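Local coordinates for high affinity transport system protein p37 (Mycoplasma hyorhinis, PDB 3EKI) that binds thiamine diphosphate outside the cell membrane as the lipoprotein component of a high-affinity transport system, at residues D116-S127 and I341-V352; T142-N150 and G380-F390. One frame throughout, in Å; residues are numbered along the deposited sequence.

Interaction 1. Residues D116-S127 and I341-V352. With CA (calcium ion), chain D; TPP (thiamine diphosphate), chain B.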
loop_
_atom_site.group_PDB
_atom_site.type_symbol
_atom_site.label_atom_id
_atom_site.label_comp_id
_atom_site.label_asym_id
_atom_site.label_seq_id
_atom_site.Cartn_x
_atom_site.Cartn_y
_atom_site.Cartn_z
ATOM N N ASP A 116 10.503 20.051 11.217
ATOM C CA ASP A 116 11.931 19.805 11.324
ATOM C C ASP A 116 12.365 19.897 12.788
ATOM O O ASP A 116 13.351 20.549 13.126
ATOM C CB ASP A 116 12.749 20.740 10.440
ATOM C CG ASP A 116 14.072 20.186 9.960
ATOM O OD1 ASP A 116 14.482 19.103 10.425
ATOM O OD2 ASP A 116 14.745 20.796 9.092
ATOM N N ASN A 117 11.632 19.223 13.643
ATOM C CA ASN A 117 11.853 19.140 15.078
ATOM C C ASN A 117 12.595 17.843 15.362
ATOM O O ASN A 117 12.107 16.791 14.920
ATOM C CB ASN A 117 10.524 19.188 15.822
ATOM C CG ASN A 117 10.613 19.218 17.324
ATOM O OD1 ASN A 117 11.247 18.389 17.972
ATOM N ND2 ASN A 117 9.952 20.189 17.951
ATOM N N PRO A 118 13.728 17.856 16.033
ATOM C CA PRO A 118 14.463 16.608 16.283
ATOM C C PRO A 118 13.743 15.547 17.085
ATOM O O PRO A 118 14.245 14.420 17.212
ATOM C CB PRO A 118 15.707 17.072 17.065
ATOM C CG PRO A 118 15.837 18.524 16.734
ATOM C CD PRO A 118 14.438 19.044 16.558
ATOM N N GLU A 119 12.562 15.785 17.648
ATOM C CA GLU A 119 11.809 14.748 18.324
ATOM C C GLU A 119 11.220 13.731 17.344
ATOM O O GLU A 119 10.840 12.645 17.792
ATOM C CB GLU A 119 10.664 15.313 19.173
ATOM C CG GLU A 119 9.346 15.509 18.466
ATOM C CD GLU A 119 8.567 16.686 19.020
ATOM O OE1 GLU A 119 8.627 16.908 20.253
ATOM O OE2 GLU A 119 7.907 17.374 18.208
ATOM N N LEU A 120 11.165 14.065 16.057
ATOM C CA LEU A 120 10.669 13.142 15.036
ATOM C C LEU A 120 11.497 13.333 13.765
ATOM O O LEU A 120 11.438 14.364 13.097
ATOM C CB LEU A 120 9.187 13.347 14.723
ATOM C CG LEU A 120 8.652 12.502 13.560
ATOM C CD1 LEU A 120 8.689 11.027 13.920
ATOM C CD2 LEU A 120 7.248 12.962 13.213
ATOM N N ASP A 121 12.300 12.330 13.452
ATOM C CA ASP A 121 13.308 12.447 12.405
ATOM C C ASP A 121 12.972 11.750 11.090
ATOM O O ASP A 121 13.497 12.143 10.040
ATOM C CB ASP A 121 14.622 11.875 12.946
ATOM C CG ASP A 121 15.057 12.501 14.262
ATOM O OD1 ASP A 121 14.999 11.849 15.319
ATOM O OD2 ASP A 121 15.369 13.715 14.247
ATOM N N PHE A 122 12.147 10.708 11.136
ATOM C CA PHE A 122 11.934 9.909 9.938
ATOM C C PHE A 122 10.628 9.142 10.053
ATOM O O PHE A 122 10.171 8.781 11.131
ATOM C CB PHE A 122 13.092 8.936 9.772
ATOM C CG PHE A 122 13.054 7.882 8.701
ATOM C CD1 PHE A 122 13.592 8.134 7.457
ATOM C CD2 PHE A 122 12.489 6.643 8.973
ATOM C CE1 PHE A 122 13.562 7.152 6.473
ATOM C CE2 PHE A 122 12.439 5.658 7.999
ATOM C CZ PHE A 122 13.002 5.945 6.773
ATOM N N GLY A 123 10.058 8.873 8.883
ATOM C CA GLY A 123 8.974 7.873 8.866
ATOM C C GLY A 123 8.744 7.368 7.462
ATOM O O GLY A 123 9.351 7.838 6.503
ATOM N N ILE A 124 7.887 6.354 7.307
ATOM C CA ILE A 124 7.633 5.743 6.005
ATOM C C ILE A 124 6.164 5.960 5.622
ATOM O O ILE A 124 5.311 5.676 6.467
ATOM C CB ILE A 124 8.011 4.258 6.036
ATOM C CG1 ILE A 124 9.478 4.064 6.419
ATOM C CG2 ILE A 124 7.667 3.614 4.707
ATOM C CD1 ILE A 124 9.900 2.635 6.689
ATOM N N ASN A 125 5.964 6.513 4.432
ATOM C CA ASN A 125 4.682 7.021 3.990
ATOM C C ASN A 125 4.283 6.430 2.645
ATOM O O ASN A 125 5.129 6.125 1.829
ATOM C CB ASN A 125 4.690 8.555 3.836
ATOM C CG ASN A 125 3.330 9.182 4.031
ATOM O OD1 ASN A 125 2.927 9.485 5.152
ATOM N ND2 ASN A 125 2.550 9.416 2.976
ATOM N N ALA A 126 2.963 6.347 2.463
ATOM C CA ALA A 126 2.487 5.930 1.138
ATOM C C ALA A 126 3.021 6.894 0.086
ATOM O O ALA A 126 3.022 8.111 0.322
ATOM C CB ALA A 126 0.973 5.884 1.151
ATOM N N SER A 127 3.464 6.363 -1.049
ATOM C CA SER A 127 4.083 7.192 -2.065
ATOM C C SER A 127 3.172 8.248 -2.672
ATOM O O SER A 127 3.524 9.421 -2.852
ATOM C CB SER A 127 4.642 6.286 -3.174
ATOM O OG SER A 127 3.595 5.662 -3.917
ATOM N N ILE A 341 1.896 2.072 -8.905
ATOM C CA ILE A 341 2.647 3.205 -8.316
ATOM C C ILE A 341 3.634 2.675 -7.296
ATOM O O ILE A 341 3.549 1.515 -6.889
ATOM C CB ILE A 341 1.712 4.230 -7.664
ATOM C CG1 ILE A 341 0.915 3.708 -6.477
ATOM C CG2 ILE A 341 0.797 4.828 -8.734
ATOM C CD1 ILE A 341 0.130 4.762 -5.719
ATOM N N PRO A 342 4.627 3.444 -6.864
ATOM C CA PRO A 342 5.641 2.863 -5.973
ATOM C C PRO A 342 5.134 2.476 -4.593
ATOM O O PRO A 342 4.180 3.045 -4.100
ATOM C CB PRO A 342 6.643 4.019 -5.816
ATOM C CG PRO A 342 6.440 4.825 -7.076
ATOM C CD PRO A 342 4.917 4.844 -7.223
ATOM N N TYR A 343 5.806 1.489 -3.995
ATOM C CA TYR A 343 5.513 1.154 -2.607
ATOM C C TYR A 343 5.957 2.314 -1.713
ATOM O O TYR A 343 6.358 3.366 -2.212
ATOM C CB TYR A 343 6.164 -0.170 -2.194
ATOM C CG TYR A 343 5.260 -1.093 -1.424
ATOM C CD1 TYR A 343 5.501 -1.503 -0.133
ATOM C CD2 TYR A 343 4.085 -1.575 -2.011
ATOM C CE1 TYR A 343 4.639 -2.351 0.549
ATOM C CE2 TYR A 343 3.233 -2.421 -1.347
ATOM C CZ TYR A 343 3.502 -2.819 -0.061
ATOM O OH TYR A 343 2.636 -3.666 0.609
ATOM N N ASP A 344 5.873 2.147 -0.402
ATOM C CA ASP A 344 6.034 3.267 0.523
ATOM C C ASP A 344 7.465 3.818 0.502
ATOM O O ASP A 344 8.415 3.124 0.172
ATOM C CB ASP A 344 5.634 2.829 1.916
ATOM C CG ASP A 344 4.149 2.622 2.129
ATOM O OD1 ASP A 344 3.417 2.582 1.110
ATOM O OD2 ASP A 344 3.735 2.504 3.310
ATOM N N VAL A 345 7.532 5.086 0.858
ATOM C CA VAL A 345 8.778 5.851 0.830
ATOM C C VAL A 345 9.129 6.373 2.211
ATOM O O VAL A 345 8.321 6.923 2.947
ATOM C CB VAL A 345 8.635 7.029 -0.150
ATOM C CG1 VAL A 345 9.808 7.985 -0.042
ATOM C CG2 VAL A 345 8.484 6.500 -1.579
ATOM N N GLY A 346 10.387 6.209 2.575
ATOM C CA GLY A 346 10.927 6.744 3.821
ATOM C C GLY A 346 11.459 8.153 3.582
ATOM O O GLY A 346 12.199 8.427 2.645
ATOM N N VAL A 347 11.019 9.021 4.476
ATOM C CA VAL A 347 11.251 10.441 4.370
ATOM C C VAL A 347 11.792 11.000 5.669
ATOM O O VAL A 347 11.353 10.649 6.760
ATOM C CB VAL A 347 9.931 11.103 3.924
ATOM C CG1 VAL A 347 8.798 10.850 4.903
ATOM C CG2 VAL A 347 10.179 12.584 3.726
ATOM N N PHE A 348 12.790 11.882 5.544
ATOM C CA PHE A 348 13.438 12.544 6.651
ATOM C C PHE A 348 12.999 13.987 6.841
ATOM O O PHE A 348 12.685 14.632 5.839
ATOM C CB PHE A 348 14.969 12.636 6.452
ATOM C CG PHE A 348 15.686 11.324 6.670
ATOM C CD1 PHE A 348 15.992 10.920 7.955
ATOM C CD2 PHE A 348 16.045 10.553 5.579
ATOM C CE1 PHE A 348 16.661 9.722 8.147
ATOM C CE2 PHE A 348 16.680 9.339 5.771
ATOM C CZ PHE A 348 16.962 8.939 7.056
ATOM N N ARG A 349 12.998 14.460 8.073
ATOM C CA ARG A 349 13.013 15.910 8.287
ATOM C C ARG A 349 14.292 16.452 7.637
ATOM O O ARG A 349 15.321 15.788 7.509
ATOM C CB ARG A 349 12.853 16.304 9.741
ATOM C CG ARG A 349 14.001 15.868 10.630
ATOM C CD ARG A 349 13.899 16.364 12.065
ATOM N NE ARG A 349 15.097 15.997 12.824
ATOM C CZ ARG A 349 16.223 16.660 12.958
ATOM N NH1 ARG A 349 16.387 17.830 12.361
ATOM N NH2 ARG A 349 17.208 16.151 13.696
ATOM N N LYS A 350 14.207 17.689 7.149
ATOM C CA LYS A 350 15.183 18.226 6.229
ATOM C C LYS A 350 16.576 18.371 6.840
ATOM O O LYS A 350 17.564 18.201 6.120
ATOM C CB LYS A 350 14.715 19.597 5.724
ATOM C CG LYS A 350 15.220 19.961 4.335
ATOM C CD LYS A 350 14.787 21.394 4.037
ATOM C CE LYS A 350 14.685 21.673 2.554
ATOM N NZ LYS A 350 13.517 22.555 2.265
ATOM N N SER A 351 16.628 18.694 8.122
ATOM C CA SER A 351 17.928 19.007 8.723
ATOM C C SER A 351 18.685 17.824 9.283
ATOM O O SER A 351 19.754 18.007 9.881
ATOM C CB SER A 351 17.752 20.089 9.815
ATOM O OG SER A 351 17.311 21.301 9.200
ATOM N N VAL A 352 18.241 16.577 9.106
ATOM C CA VAL A 352 19.101 15.465 9.496
ATOM C C VAL A 352 20.308 15.418 8.586
ATOM O O VAL A 352 20.190 15.503 7.353
ATOM C CB VAL A 352 18.369 14.105 9.407
ATOM C CG1 VAL A 352 19.384 12.986 9.582
ATOM C CG2 VAL A 352 17.246 14.049 10.411
HETATM CA CA CA D . 16.113 13.159 16.809
HETATM N "N1'" TPP B . 1.214 -6.599 3.274
HETATM C "C2'" TPP B . 1.085 -6.736 4.617
HETATM C CM2 TPP B . 1.750 -7.936 5.300
HETATM N "N3'" TPP B . 0.399 -5.831 5.337
HETATM C "C4'" TPP B . -0.086 -4.720 4.721
HETATM N "N4'" TPP B . -0.688 -3.793 5.471
HETATM C "C5'" TPP B . -0.016 -4.587 3.327
HETATM C "C6'" TPP B . 0.656 -5.580 2.625
HETATM C "C7'" TPP B . -0.610 -3.422 2.521
HETATM N N3 TPP B . 0.268 -2.254 2.330
HETATM C C2 TPP B . 1.203 -1.852 3.190
HETATM S S1 TPP B . 2.021 -0.448 2.543
HETATM C C5 TPP B . 1.020 -0.440 1.111
HETATM C C4 TPP B . 0.068 -1.430 1.258
HETATM C CM4 TPP B . -0.847 -1.857 0.090
HETATM C C6 TPP B . 1.093 0.625 0.011
HETATM C C7 TPP B . 0.438 1.927 0.481
HETATM O O7 TPP B . -0.968 1.691 0.702
HETATM P PA TPP B . -1.900 2.565 1.649
HETATM O O1A TPP B . -3.167 1.825 1.869
HETATM O O2A TPP B . -1.165 2.945 2.902
HETATM O O3A TPP B . -2.131 3.954 0.937
HETATM P PB TPP B . -3.278 4.303 -0.131
HETATM O O1B TPP B . -3.108 3.462 -1.359
HETATM O O2B TPP B . -3.047 5.838 -0.428
HETATM O O3B TPP B . -4.705 4.172 0.552
HETATM O O HOH W 1 2.997 3.587 -1.459
HETATM O O HOH W 2 15.186 11.593 18.685
HETATM O O HOH W 3 17.078 14.201 18.906
#
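Arg349 joins two acidic residues of the loop that leads into strand 122-125. Its NE gives a nearly straight bond to Asp121 OD2 (2.7 Å), in the guanidinium plane and on the anti lone pair of that oxygen. NH1 forms a salt bridge with Asp116 OD1 (3.0 Å). The Arg349 side chain, extended from CG to NE, carries the guanidinium between Asp116 and Asp121. Pro118 CA lies over one guanidinium face, with Val352 CG2 over the opposite one. Asp116 is gripped further by Ser351, whose OG bonds to OD2 (2.6 Å) and whose N bonds to OD1.

Asp121 OD1 and OD2 and Pro118 O also bind calcium, with Asp43, Ser45 and two waters. Asp121 OD2 thus serves metal and arginine together.

The backbones pair antiparallel, through Gly123 with Val347 and Asn125 with Val345.

Phe122 CD1 stands over the centre of the Phe348 ring, edge to face, with centroids 4.7 Å apart.

Just before strand 345-349, the Ser127 side chain adds a bond from OG to Pro342 O (2.7 Å). Asp344 OD1 approaches TPP C7 (3.1 Å), while its OD2 is hydrogen-bonded to Tyr381 OH. Tyr343 lies against the thiazolium. This is an antiparallel strand pair of a periplasmic-binding-protein-type fold, with calcium at one end and the ligand pocket at the other.

Interaction 2. Residues T142-N150 and G380-F390. With TPP (thiamine diphosphate), chain B.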
loop_
_atom_site.group_PDB
_atom_site.type_symbol
_atom_site.label_atom_id
_atom_site.label_comp_id
_atom_site.label_asym_id
_atom_site.label_seq_id
_atom_site.Cartn_x
_atom_site.Cartn_y
_atom_site.Cartn_z
ATOM N N THR A 142 12.560 15.314 3.046
ATOM C CA THR A 142 13.473 14.693 2.116
ATOM C C THR A 142 13.284 13.200 1.958
ATOM O O THR A 142 13.589 12.396 2.840
ATOM C CB THR A 142 14.934 14.927 2.615
ATOM O OG1 THR A 142 15.102 16.338 2.805
ATOM C CG2 THR A 142 15.920 14.428 1.595
ATOM N N PRO A 143 12.705 12.793 0.829
ATOM C CA PRO A 143 12.542 11.360 0.553
ATOM C C PRO A 143 13.897 10.716 0.366
ATOM O O PRO A 143 14.771 11.290 -0.306
ATOM C CB PRO A 143 11.752 11.347 -0.760
ATOM C CG PRO A 143 11.085 12.678 -0.805
ATOM C CD PRO A 143 12.096 13.639 -0.211
ATOM N N ALA A 144 14.066 9.537 0.937
ATOM C CA ALA A 144 15.350 8.854 0.867
ATOM C C ALA A 144 15.359 7.324 0.656
ATOM O O ALA A 144 16.302 6.789 0.131
ATOM C CB ALA A 144 16.114 9.148 2.109
ATOM N N LEU A 145 14.322 6.671 1.155
ATOM C CA LEU A 145 14.248 5.220 1.139
ATOM C C LEU A 145 13.056 4.785 0.303
ATOM O O LEU A 145 11.971 5.347 0.495
ATOM C CB LEU A 145 14.084 4.751 2.587
ATOM C CG LEU A 145 13.947 3.255 2.885
ATOM C CD1 LEU A 145 15.320 2.596 2.909
ATOM C CD2 LEU A 145 13.252 2.951 4.202
ATOM N N GLU A 146 13.239 3.818 -0.585
ATOM C CA GLU A 146 12.102 3.232 -1.280
ATOM C C GLU A 146 11.908 1.816 -0.746
ATOM O O GLU A 146 12.864 1.045 -0.827
ATOM C CB GLU A 146 12.343 3.180 -2.791
ATOM C CG GLU A 146 11.138 2.643 -3.552
ATOM C CD GLU A 146 11.250 2.718 -5.057
ATOM O OE1 GLU A 146 12.297 3.133 -5.597
ATOM O OE2 GLU A 146 10.258 2.333 -5.720
ATOM N N THR A 147 10.734 1.481 -0.227
ATOM C CA THR A 147 10.489 0.079 0.144
ATOM C C THR A 147 10.092 -0.729 -1.095
ATOM O O THR A 147 9.659 -0.163 -2.096
ATOM C CB THR A 147 9.424 -0.041 1.244
ATOM O OG1 THR A 147 8.155 0.307 0.673
ATOM C CG2 THR A 147 9.651 0.901 2.413
ATOM N N THR A 148 10.253 -2.036 -1.019
ATOM C CA THR A 148 9.792 -2.983 -2.036
ATOM C C THR A 148 9.033 -4.089 -1.318
ATOM O O THR A 148 9.172 -4.309 -0.114
ATOM C CB THR A 148 10.916 -3.574 -2.897
ATOM O OG1 THR A 148 11.781 -4.371 -2.051
ATOM C CG2 THR A 148 11.778 -2.512 -3.551
ATOM N N THR A 149 8.175 -4.803 -2.042
ATOM C CA THR A 149 7.380 -5.875 -1.431
ATOM C C THR A 149 7.524 -7.153 -2.244
ATOM O O THR A 149 7.767 -7.063 -3.452
ATOM C CB THR A 149 5.924 -5.374 -1.323
ATOM O OG1 THR A 149 5.140 -6.243 -0.502
ATOM C CG2 THR A 149 5.223 -5.315 -2.674
ATOM N N ASN A 150 7.374 -8.309 -1.623
ATOM C CA ASN A 150 7.307 -9.589 -2.321
ATOM C C ASN A 150 6.235 -9.487 -3.411
ATOM O O ASN A 150 5.127 -9.080 -3.087
ATOM C CB ASN A 150 6.994 -10.737 -1.369
ATOM C CG ASN A 150 8.108 -11.082 -0.396
ATOM O OD1 ASN A 150 9.274 -10.764 -0.650
ATOM N ND2 ASN A 150 7.744 -11.752 0.685
ATOM N N GLY A 380 4.534 -5.303 4.904
ATOM C CA GLY A 380 4.688 -5.543 3.485
ATOM C C GLY A 380 6.024 -5.098 2.933
ATOM O O GLY A 380 6.281 -5.132 1.736
ATOM N N TYR A 381 6.940 -4.631 3.804
ATOM C CA TYR A 381 8.229 -4.149 3.329
ATOM C C TYR A 381 9.242 -5.291 3.390
ATOM O O TYR A 381 9.773 -5.584 4.462
ATOM C CB TYR A 381 8.747 -2.955 4.131
ATOM C CG TYR A 381 7.785 -1.838 4.371
ATOM C CD1 TYR A 381 6.777 -1.514 3.461
ATOM C CD2 TYR A 381 7.843 -1.056 5.530
ATOM C CE1 TYR A 381 5.891 -0.480 3.689
ATOM C CE2 TYR A 381 6.946 -0.031 5.741
ATOM C CZ TYR A 381 5.962 0.270 4.830
ATOM O OH TYR A 381 5.100 1.309 5.109
ATOM N N ASN A 382 9.465 -5.915 2.252
ATOM C CA ASN A 382 10.326 -7.082 2.125
ATOM C C ASN A 382 11.681 -6.735 1.543
ATOM O O ASN A 382 12.529 -7.600 1.354
ATOM C CB ASN A 382 9.637 -8.154 1.267
ATOM C CG ASN A 382 8.328 -8.568 1.887
ATOM O OD1 ASN A 382 7.265 -8.373 1.271
ATOM N ND2 ASN A 382 8.403 -9.143 3.080
ATOM N N GLY A 383 11.918 -5.479 1.231
ATOM C CA GLY A 383 13.191 -5.031 0.691
ATOM C C GLY A 383 13.197 -3.509 0.711
ATOM O O GLY A 383 12.206 -2.816 0.942
ATOM N N TYR A 384 14.366 -2.956 0.475
ATOM C CA TYR A 384 14.609 -1.526 0.458
ATOM C C TYR A 384 15.632 -1.129 -0.599
ATOM O O TYR A 384 16.543 -1.920 -0.886
ATOM C CB TYR A 384 15.131 -1.061 1.825
ATOM C CG TYR A 384 14.245 -1.378 2.993
ATOM C CD1 TYR A 384 14.537 -2.476 3.793
ATOM C CD2 TYR A 384 13.122 -0.634 3.331
ATOM C CE1 TYR A 384 13.739 -2.787 4.877
ATOM C CE2 TYR A 384 12.318 -0.939 4.411
ATOM C CZ TYR A 384 12.629 -2.029 5.190
ATOM O OH TYR A 384 11.841 -2.352 6.257
ATOM N N LYS A 385 15.512 0.065 -1.158
ATOM C CA LYS A 385 16.477 0.657 -2.069
ATOM C C LYS A 385 16.685 2.116 -1.672
ATOM O O LYS A 385 15.788 2.750 -1.089
ATOM C CB LYS A 385 15.972 0.590 -3.513
ATOM C CG LYS A 385 15.233 -0.656 -3.933
ATOM C CD LYS A 385 15.242 -0.848 -5.449
ATOM C CE LYS A 385 13.879 -1.210 -6.018
ATOM N NZ LYS A 385 13.865 -2.514 -6.740
ATOM N N LYS A 386 17.825 2.716 -1.969
ATOM C CA LYS A 386 18.048 4.135 -1.872
ATOM C C LYS A 386 17.279 4.879 -2.957
ATOM O O LYS A 386 17.275 4.398 -4.100
ATOM C CB LYS A 386 19.544 4.425 -2.067
ATOM C CG LYS A 386 19.948 5.887 -1.920
ATOM C CD LYS A 386 21.387 6.098 -2.393
ATOM C CE LYS A 386 21.856 7.533 -2.198
ATOM N NZ LYS A 386 23.285 7.700 -2.613
ATOM N N ILE A 387 16.673 6.017 -2.640
ATOM C CA ILE A 387 16.158 6.839 -3.734
ATOM C C ILE A 387 17.267 7.724 -4.290
ATOM O O ILE A 387 17.821 8.499 -3.526
ATOM C CB ILE A 387 14.960 7.681 -3.289
ATOM C CG1 ILE A 387 13.829 6.740 -2.857
ATOM C CG2 ILE A 387 14.558 8.676 -4.361
ATOM C CD1 ILE A 387 12.530 7.336 -2.454
ATOM N N ASP A 388 17.548 7.548 -5.569
ATOM C CA ASP A 388 18.621 8.312 -6.209
ATOM C C ASP A 388 18.075 9.566 -6.875
ATOM O O ASP A 388 18.789 10.563 -7.021
ATOM C CB ASP A 388 19.328 7.395 -7.218
ATOM C CG ASP A 388 19.854 6.114 -6.600
ATOM O OD1 ASP A 388 20.718 6.180 -5.701
ATOM O OD2 ASP A 388 19.418 5.016 -7.004
ATOM N N ASN A 389 16.802 9.519 -7.277
ATOM C CA ASN A 389 16.130 10.592 -7.986
ATOM C C ASN A 389 14.616 10.510 -7.725
ATOM O O ASN A 389 13.962 9.708 -8.398
ATOM C CB ASN A 389 16.384 10.497 -9.483
ATOM C CG ASN A 389 15.864 11.706 -10.231
ATOM O OD1 ASN A 389 14.885 12.339 -9.824
ATOM N ND2 ASN A 389 16.534 12.028 -11.337
ATOM N N PHE A 390 14.153 11.300 -6.791
ATOM C CA PHE A 390 12.759 11.207 -6.377
ATOM C C PHE A 390 11.813 11.565 -7.517
ATOM O O PHE A 390 10.788 10.900 -7.684
ATOM C CB PHE A 390 12.507 12.117 -5.198
ATOM C CG PHE A 390 11.080 12.113 -4.665
ATOM C CD1 PHE A 390 10.627 11.028 -3.949
ATOM C CD2 PHE A 390 10.216 13.171 -4.860
ATOM C CE1 PHE A 390 9.359 10.993 -3.411
ATOM C CE2 PHE A 390 8.941 13.162 -4.334
ATOM C CZ PHE A 390 8.499 12.063 -3.610
HETATM N "N1'" TPP B . 1.214 -6.599 3.274
HETATM C "C2'" TPP B . 1.085 -6.736 4.617
HETATM C CM2 TPP B . 1.750 -7.936 5.300
HETATM N "N3'" TPP B . 0.399 -5.831 5.337
HETATM C "C4'" TPP B . -0.086 -4.720 4.721
HETATM N "N4'" TPP B . -0.688 -3.793 5.471
HETATM C "C5'" TPP B . -0.016 -4.587 3.327
HETATM C "C6'" TPP B . 0.656 -5.580 2.625
HETATM C "C7'" TPP B . -0.610 -3.422 2.521
HETATM N N3 TPP B . 0.268 -2.254 2.330
HETATM C C2 TPP B . 1.203 -1.852 3.190
HETATM S S1 TPP B . 2.021 -0.448 2.543
HETATM C C5 TPP B . 1.020 -0.440 1.111
HETATM C C4 TPP B . 0.068 -1.430 1.258
HETATM C CM4 TPP B . -0.847 -1.857 0.090
HETATM C C6 TPP B . 1.093 0.625 0.011
HETATM C C7 TPP B . 0.438 1.927 0.481
HETATM O O7 TPP B . -0.968 1.691 0.702
HETATM P PA TPP B . -1.900 2.565 1.649
HETATM O O1A TPP B . -3.167 1.825 1.869
HETATM O O2A TPP B . -1.165 2.945 2.902
HETATM O O3A TPP B . -2.131 3.954 0.937
HETATM P PB TPP B . -3.278 4.303 -0.131
HETATM O O1B TPP B . -3.108 3.462 -1.359
HETATM O O2B TPP B . -3.047 5.838 -0.428
HETATM O O3B TPP B . -4.705 4.172 0.552
HETATM O O HOH W 4 18.533 8.569 -0.741
#
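Thr147 CG2 sits over one face of the Tyr381 ring, a CH-pi contact in the packed part of an antiparallel strand pair with a classic beta bulge. In the bulge Asn382 and Gly383 both face Thr148. Asn382 N bonds to Thr148 O (2.9 Å), while the bond from Gly383 N is weak. Glu146 and Lys385 form a regular hydrogen-bonded pair beyond it.

The face with Leu145, Thr147 and Tyr384 is tight. Leu145 CD2 meets Tyr384 CD2 (3.7 Å), and Thr147 CG2 touches the same ring at CE2. Helix 354-369 covers this side through Phe364, and Tyr384 OH bonds to Asp373. At the far end Pro143 CG lies over the Phe390 ring, 3.6 Å from its centroid, and Leu130 and Leu134 of helix 127-136 pack around the pair.

The other face is open to solvent at Lys385. Its side chain bends at chi3 and chi4, yet CE presses on Thr148 CG2 (3.5 Å). Its NZ stays 6.0 Å from Glu146 OE1, too far for a salt bridge. At the Ala144-Ile387 end a water bridges the two backbone oxygens.

Near the pocket, Gly380 CA lies 3.6 Å from TPP N1'. Asn150 N bonds almost straight to Asn382 OD1 (2.9 Å, 176°). The two amides stack, 5° from parallel, and Asn150 OD1 bonds to Gln211. A chi1 of -168° swings Thr149 OG1 away from its backbone N and onto a lone pair of Gly380 O.

From the N terminus, the chain runs through 116-127 and then 142-150, joined by helix 127-136, which starts at the end of the first. It returns much later through 341-352 and 380-390. Interaction 1 closes a loop of 213 intervening residues and interaction 2 one of 229. The segments alternate, so the two loops cross. Strands 345-349 and 141-152 are neighbours in one antiparallel sheet, which places 122-125 and 383-386 beyond them on either side of this central pair. Gly346 N to Leu145 O (2.8 Å) links the contacts. Both reach the thiamine diphosphate. Together they tie early and late parts of the chain into one sheet beside the pocket.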